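Local atomic coordinates of dienelactone hydrolase (Anabaena variabilis, PDB entry 2O2G), a protein that probably acts as a hydrolase of the dienelactone hydrolase family, within the alpha/beta-hydrolase superfamily. Residues V38-G43 with T67-L72; A63-L68 with W217-L222; V116-A121 with Q140-R145; A161-I166 with E183-S188. All coordinates share one frame; numbering follows the deposited sequence.

In the fold
All four contacts reach the same eight-stranded mixed sheet. Contact 1 pairs strands 36-41 and 66-70, contact 3 pairs 115-121 and 139-145, and the two lie with centres about 10 Å apart because 36-41 and 115-121 are sheet neighbours. Contact 4 lies about 11 Å, centre to centre, from contact 3, at the start of strand 163-168. Contact 2 packs the end of the C-terminal helix 206-221 against the start of strand 66-70, so contacts 3 and 4 are nested inside the chain loop it closes. Contacts 1 and 3 share a sulfate at the C-terminal ends of their strands, the side where alpha/beta-hydrolases carry their active site.

Contact 1 (V38-G43 with T67-L72); sequences VLFAHG and TLLIDL. With SO4 (sulfate ion), chain B.
L69 CD2 lies over one face of the F40 ring, 3.8 Å from the ring centroid and 23° off the normal, a CH-pi contact displaced toward CG. Both side chains leave neighbouring strands on the same face of the sheet and lie side by side. Near the plane of the ring, T67 CG2 approaches the edge at F40 CE1, 4.1 Å away, and on the side of strand 115-121 the ring meets that of F119.

The H42 ring is held at its rim. I70 O sits in plane, 3.1 Å from H42 CD2. L72 N donates to H42 NE2 at 3.1 Å, nearly straight at 175°, although it is tilted somewhat from the ring plane. On the other nitrogen, H42 ND1 donates to G43 O at 2.8 Å, so both nitrogens are engaged and the ring rotation is fixed. G43 N in turn binds O1 of a sulfate, probably from the crystallisation liquor.

On the sheet face opposite F40, L39 CD1 presses on L68 CD2 at 3.3 Å, tighter than usual carbon contact. The backbones are joined by two hydrogen bonds, L68 N to V38 O and F40 N to L68 O, each 3.0 Å long. Farther on the strands part, and a water donates to F40 O and I70 O.

Two parallel strands linked through helix 51-63 form a beta-alpha-beta unit; 66-70 lies between 22-29 and 36-41, giving the 1-2-4-3 strand order characteristic of the alpha/beta-hydrolase fold.

Contact 2 (A63-L68 with W217-L222); sequences AGLATL and WFMHYL
L65 reaches the end of helix 206-221 with both branches of its side chain. CD1 meets F218 CB at 3.6 Å, the two side chains crossing at about a right angle, while L65 CD2 touches L222 CD1 more distantly at 4.2 Å. Between them, L65 CG lies 3.8 Å from the selenium SE of M219, a selenomethionine. The same SE is 3.6 Å from A63 O. M219 has two conformations, so its selenium contacts are less certain than those of L65 with F218 and L222.

In this conformer the bend at chi2 brings SE to L65 and A63, and the bend at chi3 leaves CE beside A63 O. F218 offers CB to L65, whereas its ring turns away toward V38, V143 and L60. L60 also packs on the L65 side chain from helix 51-63.

A second shell sets the two backbones. G64, with positive phi (102°), forms a Schellman motif at the end of helix 51-63 and turns the chain toward strand 66-70. At the other segment, L222 N bonds to F218 O at 2.8 Å in the last helical turn, and L222 O accepts from T35 OG1. Y221 CE2 lies over the centre of one W217 ring face, and W217 NE1 bonds to P162 O.

The interface itself is held by dispersion between apolar groups, with L65, F218 and L222 buried and exposed M219 lying against L65 and A63 at the margin; the polar bonds to T35 and P162 fix the helix end, while the contact with L65 rests on apolar packing.

Contact 3 (V116-A121 with Q140-R145); sequences VGYFGA and QAVVSR. With SO4 (sulfate ion), chain B.
R145 starts its path along F119: CB sits 3.7 Å from F119 CZ, and CD passes the same CZ at 4.1 Å. CG is anti to the backbone N (chi1 -174°), after which bends at chi2 and chi3 bring the chain round over A121, where R145 NE passes A121 CB at 4.1 Å. There A121 CB lies above the centre of one face of the guanidinium, 3.6 Å from R145 CZ, while the guanidinium plane stands 77° from the F119 ring. At the tip, NH1 donates to sulfate O3 at 3.0 Å, with O3 in the guanidinium plane, and NH2 donates to O4. NH2 also bonds to S122 OG, the serine of a probable nucleophile elbow. The sulfate is gripped as well by G43 N, S46, S50 and R52; the two arginines would probably offset its charge.

Behind the tip, R145 N bonds to G120 O at 2.8 Å, the last of five backbone bonds between two strands whose directions differ by only 7°. V143 CG1 packs 4.0 Å from F119 CE2 on the R145 side of the sheet; on the other side V142 CG2 meets Y118 CD2.

The pair lies mid-sheet, with strand 36-41 next to 115-121 and strand 163-168 next to 139-145. Helix 123-134 packs on Y118 and V142, whereas helices 51-63 and 206-221 cover the face of F119, V143 and R145.

Contact 4 (A161-I166 with E183-S188); sequences APTLLI and EQLQTS
T163 N donates to S188 O at 3.1 Å with an angle of 159°, and around this bond the packing is close. The same oxygen receives a CA-H contact from P162 CA at 3.3 Å, so S188 O is approached by two consecutive residues. Nearby, T187 CG2 lies 3.4 Å from A161 O. That placement follows from T187 OG1 standing anti to the backbone N (chi1 -176°), where it bonds to K160 O and leaves the methyl to face A161. A161 O is also the acceptor of T163 OG1, 2.8 Å away, which ties the threonine side chain back onto its own segment.

Looser contact is found farther along the strand. L185 CD1 touches T163 CG2 at 3.8 Å, the two side chains crossing at about a right angle, and reaches L165 CD1 only at 4.4 Å. These apolar groups are buried, with L156 and V159 also packing on L185. Toward solvent the contact thins: exposed S188 brings CB to 4.1 Å from P162 CB, with Y221 of the C-terminal helix touching both residues.

The touching parts, 161-165 and 185-188, run 105° apart, as the chain leaving helix 172-184 comes back to the start of strand 163-168. From S188 it enters strand 189-194, where the backbone of R190 is hydrogen-bonded to those of T163 and L165, completing a parallel beta-alpha-beta unit at the edge of the alpha/beta-hydrolase sheet.

Contact 1 (V38-G43 with T67-L72)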
# COMPACT_ATOMS: atom_id res chain seq x y z
N VAL A 38 2.60 0.64 -8.24
CA VAL A 38 2.38 0.53 -6.81
C VAL A 38 1.02 1.12 -6.42
O VAL A 38 0.77 2.33 -6.56
CB VAL A 38 3.49 1.25 -6.07
CG1 VAL A 38 3.26 1.16 -4.55
CG2 VAL A 38 4.84 0.65 -6.49
N LEU A 39 0.15 0.25 -5.93
CA LEU A 39 -1.14 0.65 -5.43
C LEU A 39 -1.01 0.93 -3.93
O LEU A 39 -0.53 0.07 -3.16
CB LEU A 39 -2.16 -0.44 -5.69
CG LEU A 39 -3.63 -0.21 -5.29
CD1 LEU A 39 -4.34 0.96 -5.95
CD2 LEU A 39 -4.38 -1.44 -5.64
N PHE A 40 -1.42 2.14 -3.51
CA PHE A 40 -1.32 2.58 -2.11
C PHE A 40 -2.59 2.38 -1.29
O PHE A 40 -3.63 2.80 -1.72
CB PHE A 40 -1.00 4.07 -2.05
CG PHE A 40 0.39 4.40 -2.37
CD1 PHE A 40 0.86 4.31 -3.66
CD2 PHE A 40 1.26 4.87 -1.37
CE1 PHE A 40 2.16 4.64 -3.96
CE2 PHE A 40 2.55 5.21 -1.68
CZ PHE A 40 3.01 5.08 -2.96
N ALA A 41 -2.49 1.71 -0.14
CA ALA A 41 -3.57 1.55 0.82
C ALA A 41 -3.25 2.56 1.91
O ALA A 41 -2.26 2.41 2.60
CB ALA A 41 -3.57 0.15 1.41
N HIS A 42 -4.07 3.60 2.02
CA HIS A 42 -3.86 4.66 2.98
C HIS A 42 -4.29 4.18 4.36
O HIS A 42 -4.95 3.13 4.49
CB HIS A 42 -4.60 5.95 2.55
CG HIS A 42 -6.10 5.79 2.43
ND1 HIS A 42 -6.93 5.59 3.52
CD2 HIS A 42 -6.91 5.78 1.34
CE1 HIS A 42 -8.18 5.46 3.10
NE2 HIS A 42 -8.20 5.59 1.78
N GLY A 43 -3.87 4.89 5.39
CA GLY A 43 -4.28 4.54 6.77
C GLY A 43 -5.69 5.00 7.08
O GLY A 43 -6.31 5.74 6.28
N THR A 67 2.30 4.73 -10.20
CA THR A 67 1.60 4.74 -8.89
C THR A 67 0.09 5.01 -9.02
O THR A 67 -0.34 5.73 -9.92
CB THR A 67 2.19 5.80 -7.92
OG1 THR A 67 2.00 7.13 -8.46
CG2 THR A 67 3.68 5.55 -7.69
N LEU A 68 -0.69 4.39 -8.15
CA LEU A 68 -2.13 4.65 -8.00
C LEU A 68 -2.42 4.91 -6.52
O LEU A 68 -2.31 4.02 -5.70
CB LEU A 68 -2.99 3.51 -8.51
CG LEU A 68 -4.51 3.69 -8.32
CD1 LEU A 68 -4.98 4.98 -9.02
CD2 LEU A 68 -5.24 2.45 -8.81
N LEU A 69 -2.69 6.18 -6.21
CA LEU A 69 -3.08 6.61 -4.89
C LEU A 69 -4.59 6.64 -4.98
O LEU A 69 -5.14 7.35 -5.80
CB LEU A 69 -2.51 7.99 -4.63
CG LEU A 69 -0.99 7.98 -4.41
CD1 LEU A 69 -0.40 9.32 -4.80
CD2 LEU A 69 -0.68 7.64 -2.99
N ILE A 70 -5.24 5.86 -4.13
CA ILE A 70 -6.69 5.71 -4.14
C ILE A 70 -7.39 5.96 -2.81
O ILE A 70 -6.81 5.80 -1.75
CB ILE A 70 -6.97 4.27 -4.64
CG1 ILE A 70 -8.36 4.17 -5.25
CG2 ILE A 70 -6.68 3.20 -3.58
CD1 ILE A 70 -8.49 2.98 -6.11
N ASP A 71 -8.64 6.39 -2.86
CA ASP A 71 -9.45 6.46 -1.68
C ASP A 71 -10.09 5.07 -1.60
O ASP A 71 -10.77 4.63 -2.53
CB ASP A 71 -10.55 7.53 -1.80
CG ASP A 71 -10.01 8.95 -1.68
OD1 ASP A 71 -8.94 9.15 -1.06
OD2 ASP A 71 -10.68 9.85 -2.20
N LEU A 72 -9.89 4.37 -0.50
CA LEU A 72 -10.51 3.07 -0.34
C LEU A 72 -11.99 3.19 -0.04
O LEU A 72 -12.75 2.22 -0.23
CB LEU A 72 -9.79 2.25 0.73
CG LEU A 72 -8.40 1.81 0.21
CD1 LEU A 72 -7.66 1.08 1.31
CD2 LEU A 72 -8.48 0.94 -1.02
S SO4 B . -1.30 7.69 6.01
O1 SO4 B . -1.94 6.99 4.92
O2 SO4 B . -2.06 8.89 6.22
O3 SO4 B . 0.01 8.09 5.53
O4 SO4 B . -1.18 6.87 7.21
O HOH W 1 -3.97 5.90 -1.34

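Contact 2 (A63-L68 with W217-L222)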
# COMPACT_ATOMS: atom_id res chain seq x y z
N ALA A 63 11.92 7.03 -9.61
CA ALA A 63 12.70 5.85 -9.91
C ALA A 63 12.13 5.14 -11.15
O ALA A 63 12.73 4.19 -11.63
CB ALA A 63 12.74 4.93 -8.69
N GLY A 64 10.97 5.58 -11.65
CA GLY A 64 10.36 5.01 -12.87
C GLY A 64 9.20 4.04 -12.65
O GLY A 64 8.85 3.29 -13.57
N LEU A 65 8.64 4.03 -11.44
CA LEU A 65 7.48 3.22 -11.09
C LEU A 65 6.20 4.00 -11.23
O LEU A 65 6.14 5.18 -10.83
CB LEU A 65 7.55 2.77 -9.64
CG LEU A 65 8.55 1.64 -9.34
CD1 LEU A 65 8.94 1.63 -7.86
CD2 LEU A 65 8.00 0.28 -9.81
N ALA A 66 5.19 3.33 -11.77
CA ALA A 66 3.85 3.89 -11.85
C ALA A 66 3.27 3.85 -10.46
O ALA A 66 3.70 3.02 -9.65
CB ALA A 66 2.96 3.08 -12.78
N THR A 67 2.30 4.73 -10.20
CA THR A 67 1.60 4.74 -8.89
C THR A 67 0.09 5.01 -9.02
O THR A 67 -0.34 5.73 -9.92
CB THR A 67 2.19 5.80 -7.92
OG1 THR A 67 2.00 7.13 -8.46
CG2 THR A 67 3.68 5.55 -7.69
N LEU A 68 -0.69 4.39 -8.15
CA LEU A 68 -2.13 4.65 -8.00
C LEU A 68 -2.42 4.91 -6.52
O LEU A 68 -2.31 4.02 -5.70
CB LEU A 68 -2.99 3.51 -8.51
CG LEU A 68 -4.51 3.69 -8.32
CD1 LEU A 68 -4.98 4.98 -9.02
CD2 LEU A 68 -5.24 2.45 -8.81
N TRP A 217 12.82 -2.02 -3.02
CA TRP A 217 12.03 -3.24 -3.00
C TRP A 217 11.19 -3.41 -4.25
O TRP A 217 11.22 -4.49 -4.89
CB TRP A 217 11.14 -3.29 -1.76
CG TRP A 217 10.53 -4.62 -1.43
CD1 TRP A 217 9.26 -5.03 -1.69
CD2 TRP A 217 11.15 -5.69 -0.70
NE1 TRP A 217 9.06 -6.28 -1.22
CE2 TRP A 217 10.20 -6.72 -0.60
CE3 TRP A 217 12.42 -5.88 -0.14
CZ2 TRP A 217 10.46 -7.93 0.06
CZ3 TRP A 217 12.69 -7.07 0.50
CH2 TRP A 217 11.70 -8.09 0.62
N PHE A 218 10.42 -2.38 -4.58
CA PHE A 218 9.51 -2.44 -5.75
C PHE A 218 10.29 -2.54 -7.04
O PHE A 218 9.90 -3.26 -7.98
CB PHE A 218 8.58 -1.21 -5.75
CG PHE A 218 7.55 -1.23 -4.65
CD1 PHE A 218 6.76 -2.34 -4.44
CD2 PHE A 218 7.33 -0.11 -3.86
CE1 PHE A 218 5.79 -2.33 -3.48
CE2 PHE A 218 6.34 -0.11 -2.90
CZ PHE A 218 5.60 -1.21 -2.69
N MSE A 219 11.40 -1.82 -7.14
CA MSE A 219 12.19 -1.90 -8.36
C MSE A 219 12.68 -3.32 -8.60
O MSE A 219 12.68 -3.81 -9.74
CB MSE A 219 13.33 -0.88 -8.33
CG MSE A 219 12.79 0.53 -8.45
SE MSE A 219 12.19 0.87 -10.25
CE MSE A 219 13.92 0.73 -10.95
N HIS A 220 13.08 -3.99 -7.54
CA HIS A 220 13.56 -5.36 -7.69
C HIS A 220 12.46 -6.35 -8.04
O HIS A 220 12.64 -7.17 -8.96
CB HIS A 220 14.24 -5.86 -6.43
CG HIS A 220 14.73 -7.27 -6.55
ND1 HIS A 220 15.78 -7.63 -7.37
CD2 HIS A 220 14.30 -8.41 -5.96
CE1 HIS A 220 15.98 -8.93 -7.27
NE2 HIS A 220 15.10 -9.43 -6.42
N TYR A 221 11.34 -6.29 -7.31
CA TYR A 221 10.25 -7.24 -7.46
C TYR A 221 9.18 -6.94 -8.51
O TYR A 221 8.47 -7.84 -8.88
CB TYR A 221 9.59 -7.55 -6.10
CG TYR A 221 10.46 -8.35 -5.18
CD1 TYR A 221 10.71 -9.68 -5.44
CD2 TYR A 221 11.01 -7.79 -4.03
CE1 TYR A 221 11.51 -10.42 -4.63
CE2 TYR A 221 11.82 -8.53 -3.20
CZ TYR A 221 12.07 -9.86 -3.51
OH TYR A 221 12.87 -10.64 -2.70
N LEU A 222 9.05 -5.71 -9.00
CA LEU A 222 8.00 -5.39 -10.00
C LEU A 222 8.56 -5.30 -11.41
O LEU A 222 8.25 -4.36 -12.19
CB LEU A 222 7.27 -4.11 -9.62
CG LEU A 222 6.54 -4.12 -8.29
CD1 LEU A 222 5.77 -2.83 -8.09
CD2 LEU A 222 5.61 -5.33 -8.21

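Contact 3 (V116-A121 with Q140-R145)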
# COMPACT_ATOMS: atom_id res chain seq x y z
N VAL A 116 1.72 -5.31 -10.48
CA VAL A 116 1.17 -4.67 -9.31
C VAL A 116 1.90 -4.99 -8.03
O VAL A 116 2.18 -6.15 -7.73
CB VAL A 116 -0.32 -4.97 -9.12
CG1 VAL A 116 -0.84 -4.33 -7.82
CG2 VAL A 116 -1.15 -4.46 -10.31
N GLY A 117 2.18 -3.93 -7.27
CA GLY A 117 2.72 -4.05 -5.91
C GLY A 117 1.85 -3.21 -4.98
O GLY A 117 1.20 -2.27 -5.41
N TYR A 118 1.89 -3.50 -3.68
CA TYR A 118 1.11 -2.73 -2.73
C TYR A 118 1.99 -2.00 -1.72
O TYR A 118 3.04 -2.54 -1.24
CB TYR A 118 0.16 -3.61 -1.91
CG TYR A 118 -0.96 -4.36 -2.61
CD1 TYR A 118 -1.53 -3.93 -3.79
CD2 TYR A 118 -1.52 -5.46 -1.99
CE1 TYR A 118 -2.58 -4.63 -4.37
CE2 TYR A 118 -2.58 -6.15 -2.54
CZ TYR A 118 -3.12 -5.74 -3.71
OH TYR A 118 -4.16 -6.49 -4.21
N PHE A 119 1.60 -0.76 -1.43
CA PHE A 119 2.24 0.03 -0.38
C PHE A 119 1.14 0.32 0.59
O PHE A 119 0.27 1.15 0.30
CB PHE A 119 2.91 1.30 -0.88
CG PHE A 119 3.61 2.09 0.22
CD1 PHE A 119 2.89 2.95 1.05
CD2 PHE A 119 4.96 1.94 0.45
CE1 PHE A 119 3.55 3.67 2.09
CE2 PHE A 119 5.62 2.63 1.51
CZ PHE A 119 4.93 3.48 2.32
N GLY A 120 1.16 -0.35 1.75
CA GLY A 120 0.12 -0.18 2.72
C GLY A 120 0.63 0.61 3.90
O GLY A 120 1.63 0.22 4.49
N ALA A 121 -0.08 1.69 4.26
CA ALA A 121 0.33 2.59 5.35
C ALA A 121 -0.52 2.38 6.61
O ALA A 121 -1.77 2.39 6.54
CB ALA A 121 0.23 4.02 4.90
N GLN A 140 2.81 -8.82 -6.96
CA GLN A 140 4.23 -9.21 -6.99
C GLN A 140 5.12 -8.67 -5.89
O GLN A 140 6.30 -9.07 -5.80
CB GLN A 140 4.86 -8.83 -8.34
CG GLN A 140 4.23 -9.55 -9.54
CD GLN A 140 5.08 -9.58 -10.81
OE1 GLN A 140 4.62 -10.08 -11.83
NE2 GLN A 140 6.34 -9.07 -10.75
N ALA A 141 4.58 -7.80 -5.04
CA ALA A 141 5.34 -7.23 -3.92
C ALA A 141 4.44 -6.44 -2.99
O ALA A 141 3.43 -5.88 -3.40
CB ALA A 141 6.51 -6.33 -4.42
N VAL A 142 4.81 -6.42 -1.72
CA VAL A 142 4.07 -5.66 -0.72
C VAL A 142 5.07 -5.01 0.24
O VAL A 142 6.04 -5.62 0.62
CB VAL A 142 3.09 -6.54 0.12
CG1 VAL A 142 2.44 -5.72 1.27
CG2 VAL A 142 2.02 -7.18 -0.76
N VAL A 143 4.82 -3.75 0.58
CA VAL A 143 5.59 -3.03 1.59
C VAL A 143 4.54 -2.54 2.60
O VAL A 143 3.52 -1.96 2.22
CB VAL A 143 6.35 -1.83 1.02
CG1 VAL A 143 7.03 -1.03 2.14
CG2 VAL A 143 7.36 -2.27 0.01
N SER A 144 4.78 -2.80 3.88
CA SER A 144 3.89 -2.37 4.95
C SER A 144 4.64 -1.34 5.79
O SER A 144 5.71 -1.66 6.31
CB SER A 144 3.45 -3.55 5.80
OG SER A 144 2.87 -3.04 6.98
N ARG A 145 4.12 -0.11 5.83
CA ARG A 145 4.75 0.98 6.61
C ARG A 145 4.07 1.16 7.95
O ARG A 145 2.94 1.67 8.03
CB ARG A 145 4.72 2.30 5.83
CG ARG A 145 5.48 3.46 6.50
CD ARG A 145 4.78 4.76 6.22
NE ARG A 145 3.57 4.86 7.05
CZ ARG A 145 2.62 5.77 6.89
NH1 ARG A 145 2.64 6.61 5.87
NH2 ARG A 145 1.59 5.76 7.71
S SO4 B . -1.30 7.69 6.01
O1 SO4 B . -1.94 6.99 4.92
O2 SO4 B . -2.06 8.89 6.22
O3 SO4 B . 0.01 8.09 5.53
O4 SO4 B . -1.18 6.87 7.21

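Contact 4 (A161-I166 with E183-S188)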
# COMPACT_ATOMS: atom_id res chain seq x y z
N ALA A 161 3.40 -12.77 -2.34
CA ALA A 161 4.12 -11.58 -2.76
C ALA A 161 5.26 -11.27 -1.80
O ALA A 161 5.03 -11.18 -0.58
CB ALA A 161 3.18 -10.40 -2.82
N PRO A 162 6.51 -11.16 -2.32
CA PRO A 162 7.63 -10.75 -1.43
C PRO A 162 7.28 -9.47 -0.64
O PRO A 162 6.99 -8.41 -1.23
CB PRO A 162 8.80 -10.56 -2.40
CG PRO A 162 8.49 -11.58 -3.50
CD PRO A 162 6.99 -11.48 -3.68
N THR A 163 7.40 -9.58 0.68
CA THR A 163 6.91 -8.58 1.63
C THR A 163 8.00 -7.96 2.52
O THR A 163 8.77 -8.64 3.17
CB THR A 163 5.86 -9.25 2.55
OG1 THR A 163 4.76 -9.71 1.76
CG2 THR A 163 5.39 -8.34 3.65
N LEU A 164 8.00 -6.63 2.55
CA LEU A 164 8.90 -5.85 3.34
C LEU A 164 8.09 -5.11 4.39
O LEU A 164 7.24 -4.25 4.08
CB LEU A 164 9.61 -4.83 2.44
CG LEU A 164 10.45 -3.77 3.12
CD1 LEU A 164 11.55 -4.39 3.97
CD2 LEU A 164 11.01 -2.85 2.03
N LEU A 165 8.36 -5.43 5.63
CA LEU A 165 7.74 -4.77 6.77
C LEU A 165 8.71 -3.65 7.27
O LEU A 165 9.88 -3.90 7.54
CB LEU A 165 7.45 -5.81 7.85
CG LEU A 165 6.55 -7.00 7.49
CD1 LEU A 165 6.34 -7.90 8.69
CD2 LEU A 165 5.20 -6.57 6.98
N ILE A 166 8.23 -2.42 7.34
CA ILE A 166 9.04 -1.32 7.80
C ILE A 166 8.41 -0.77 9.04
O ILE A 166 7.21 -0.44 9.02
CB ILE A 166 9.12 -0.15 6.75
CG1 ILE A 166 9.69 -0.60 5.40
CG2 ILE A 166 10.03 0.98 7.29
CD1 ILE A 166 9.53 0.46 4.24
N GLU A 183 7.41 -14.05 11.02
CA GLU A 183 7.51 -15.49 11.19
C GLU A 183 6.36 -16.26 10.54
O GLU A 183 6.54 -17.42 10.16
CB GLU A 183 7.57 -15.85 12.69
CG GLU A 183 8.79 -15.31 13.43
CD GLU A 183 10.13 -15.75 12.82
OE1 GLU A 183 10.54 -16.91 13.06
OE2 GLU A 183 10.77 -14.92 12.11
N GLN A 184 5.20 -15.62 10.42
CA GLN A 184 4.04 -16.25 9.83
C GLN A 184 4.11 -16.22 8.30
O GLN A 184 3.49 -17.06 7.63
CB GLN A 184 2.76 -15.59 10.36
CG GLN A 184 2.66 -15.54 11.91
CD GLN A 184 1.44 -14.77 12.42
OE1 GLN A 184 0.29 -15.11 12.12
NE2 GLN A 184 1.70 -13.73 13.21
N LEU A 185 4.85 -15.25 7.74
CA LEU A 185 5.04 -15.17 6.30
C LEU A 185 5.89 -16.37 5.85
O LEU A 185 6.82 -16.79 6.55
CB LEU A 185 5.69 -13.84 5.88
CG LEU A 185 4.85 -12.59 6.12
CD1 LEU A 185 5.67 -11.30 6.01
CD2 LEU A 185 3.67 -12.59 5.17
N GLN A 186 5.54 -16.94 4.69
CA GLN A 186 6.25 -18.08 4.11
C GLN A 186 6.94 -17.71 2.79
O GLN A 186 7.53 -18.57 2.16
CB GLN A 186 5.26 -19.23 3.85
CG GLN A 186 4.52 -19.67 5.11
CD GLN A 186 5.46 -20.16 6.17
OE1 GLN A 186 6.21 -21.11 5.95
NE2 GLN A 186 5.44 -19.52 7.33
N THR A 187 6.87 -16.45 2.39
CA THR A 187 7.45 -15.99 1.14
C THR A 187 8.76 -15.26 1.43
O THR A 187 9.17 -15.18 2.59
CB THR A 187 6.45 -15.03 0.43
OG1 THR A 187 6.96 -14.63 -0.85
CG2 THR A 187 6.16 -13.79 1.30
N SER A 188 9.42 -14.74 0.39
CA SER A 188 10.63 -13.93 0.56
C SER A 188 10.17 -12.75 1.39
O SER A 188 9.11 -12.15 1.13
CB SER A 188 11.23 -13.43 -0.77
OG SER A 188 11.76 -14.51 -1.52